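Local coordinates for protein phosphoserine aminotransferase (Bacillus alcalophilus, PDB 1W23) that catalyses the reversible, pyridoxal-phosphate-dependent transamination between phosphoserine and 3-phosphohydroxypyruvate in serine biosynthesis, working as a homodimer, at residues D142-I147 with P168-M173. Residues are numbered along the deposited sequence; the frame is centred on the assembly and turned at random.
Sequences DAYLHI and PLIADM. With PLP (pyridoxal-5'-phosphate), chain J.
Two neighbouring parallel strands of the seven-stranded mixed sheet that carries the cofactor in this class-V aminotransferase show how a sheet can deliver a cofactor-binding carboxylate at the C-terminal ends of its strands. The backbone hydrogen-bond ladder runs L145 N to P168 O, I170 N to L145 O (2.8 Å), I147 N to I170 O and D172 N to I147 O, all nearly straight. That last bond fixes the backbone of D172, whose CG stands anti to the backbone N (chi1 175°) and whose OD2 lies 2.7 Å from N1 of PLP, consistent with stabilising a protonated pyridine nitrogen; S174 OG is hydrogen-bonded to OD1. An alanine in place of D172 would remove the carboxylate and probably weaken the placement and the polarisation of the cofactor ring. On the face of H146 and I170, I170 puts CG1 3.7 Å from Y144 CB and CG2 4.0 Å from H146 CD2, while H146 NE2 is hydrogen-bonded to Y191 OH. On the face of L145 and A171, I147 CG1 meets A171 CB at 3.7 Å and L169 CD1 touches L145 CD2 and I147 CG2. Helix 75-87 packs on Y144, H146, I170 and D172, and strands 93-98 and 189-193 flank the pair.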
# COMPACT_ATOMS: atom_id res chain seq x y z
N ASP A 142 -13.70 26.42 13.48
CA ASP A 142 -12.69 25.48 12.98
C ASP A 142 -13.14 24.05 13.19
O ASP A 142 -13.53 23.63 14.29
CB ASP A 142 -11.34 25.68 13.68
CG ASP A 142 -10.59 26.91 13.26
OD1 ASP A 142 -10.82 27.47 12.15
OD2 ASP A 142 -9.69 27.33 14.05
N ALA A 143 -13.04 23.24 12.12
CA ALA A 143 -13.22 21.78 12.24
C ALA A 143 -12.00 21.15 12.92
O ALA A 143 -12.09 20.11 13.61
CB ALA A 143 -13.43 21.17 10.86
N TYR A 144 -10.83 21.73 12.72
CA TYR A 144 -9.54 21.25 13.22
C TYR A 144 -8.53 22.32 12.92
O TYR A 144 -8.75 23.22 12.12
CB TYR A 144 -9.18 19.94 12.53
CG TYR A 144 -9.13 19.92 11.03
CD1 TYR A 144 -10.22 19.40 10.32
CD2 TYR A 144 -8.05 20.42 10.31
CE1 TYR A 144 -10.22 19.38 8.94
CE2 TYR A 144 -8.06 20.41 8.94
CZ TYR A 144 -9.12 19.89 8.25
OH TYR A 144 -9.15 19.86 6.87
N LEU A 145 -7.36 22.17 13.57
CA LEU A 145 -6.15 22.94 13.26
C LEU A 145 -5.09 21.94 12.84
O LEU A 145 -4.80 21.03 13.64
CB LEU A 145 -5.66 23.73 14.46
CG LEU A 145 -4.41 24.60 14.19
CD1 LEU A 145 -4.74 25.71 13.21
CD2 LEU A 145 -3.86 25.10 15.50
N HIS A 146 -4.57 22.07 11.62
CA HIS A 146 -3.61 21.11 11.06
C HIS A 146 -2.23 21.71 11.02
O HIS A 146 -2.05 22.84 10.54
CB HIS A 146 -4.08 20.72 9.64
CG HIS A 146 -3.19 19.70 8.98
ND1 HIS A 146 -1.93 20.02 8.41
CD2 HIS A 146 -3.39 18.39 8.74
CE1 HIS A 146 -1.44 18.89 7.86
NE2 HIS A 146 -2.30 17.89 8.08
N ILE A 147 -1.24 20.93 11.50
CA ILE A 147 0.16 21.30 11.47
C ILE A 147 0.95 20.19 10.81
O ILE A 147 0.51 19.04 10.69
CB ILE A 147 0.71 21.57 12.89
CG1 ILE A 147 0.78 20.32 13.76
CG2 ILE A 147 -0.09 22.70 13.57
CD1 ILE A 147 1.47 20.52 15.09
N PRO A 168 -9.95 19.97 17.38
CA PRO A 168 -8.83 19.06 17.48
C PRO A 168 -7.61 19.52 16.72
O PRO A 168 -7.70 20.04 15.62
CB PRO A 168 -9.43 17.79 16.82
CG PRO A 168 -10.52 18.25 15.92
CD PRO A 168 -11.14 19.42 16.67
N LEU A 169 -6.46 19.27 17.33
CA LEU A 169 -5.16 19.47 16.70
C LEU A 169 -4.80 18.21 15.90
O LEU A 169 -4.85 17.09 16.46
CB LEU A 169 -4.11 19.79 17.74
CG LEU A 169 -2.68 20.06 17.23
CD1 LEU A 169 -2.63 21.30 16.37
CD2 LEU A 169 -1.70 20.19 18.42
N ILE A 170 -4.44 18.39 14.64
CA ILE A 170 -4.12 17.28 13.72
C ILE A 170 -2.73 17.51 13.19
O ILE A 170 -2.40 18.67 12.84
CB ILE A 170 -5.11 17.23 12.54
CG1 ILE A 170 -6.49 17.42 13.12
CG2 ILE A 170 -4.82 16.02 11.67
CD1 ILE A 170 -7.44 16.31 13.12
N ALA A 171 -1.91 16.46 13.16
CA ALA A 171 -0.54 16.65 12.68
C ALA A 171 -0.09 15.58 11.70
O ALA A 171 -0.23 14.37 11.94
CB ALA A 171 0.42 16.61 13.89
N ASP A 172 0.51 16.06 10.62
CA ASP A 172 1.28 15.25 9.68
C ASP A 172 2.68 15.14 10.27
O ASP A 172 3.50 16.07 10.21
CB ASP A 172 1.35 15.95 8.31
CG ASP A 172 2.22 15.24 7.29
OD1 ASP A 172 2.82 14.16 7.62
OD2 ASP A 172 2.31 15.77 6.17
N MET A 173 2.94 13.98 10.88
CA MET A 173 4.21 13.66 11.53
C MET A 173 5.04 12.70 10.69
O MET A 173 5.91 11.98 11.23
CB MET A 173 4.04 13.11 12.95
CG MET A 173 3.26 14.12 13.85
SD MET A 173 3.38 13.59 15.57
CE MET A 173 2.62 14.98 16.42
N1 PLP J . 4.10 14.72 4.48
C2 PLP J . 5.44 14.79 4.81
C2A PLP J . 5.80 15.65 5.97
C3 PLP J . 6.37 14.07 4.08
O3 PLP J . 7.64 14.13 4.41
C4 PLP J . 5.94 13.27 2.96
C4A PLP J . 6.94 12.45 2.23
C5 PLP J . 4.57 13.21 2.67
C6 PLP J . 3.68 13.96 3.43
C5A PLP J . 4.01 12.43 1.52
O4P PLP J . 3.94 11.01 1.90
P PLP J . 3.45 9.91 0.80
O1P PLP J . 4.45 9.96 -0.32
O2P PLP J . 2.06 10.33 0.35
O3P PLP J . 3.44 8.64 1.63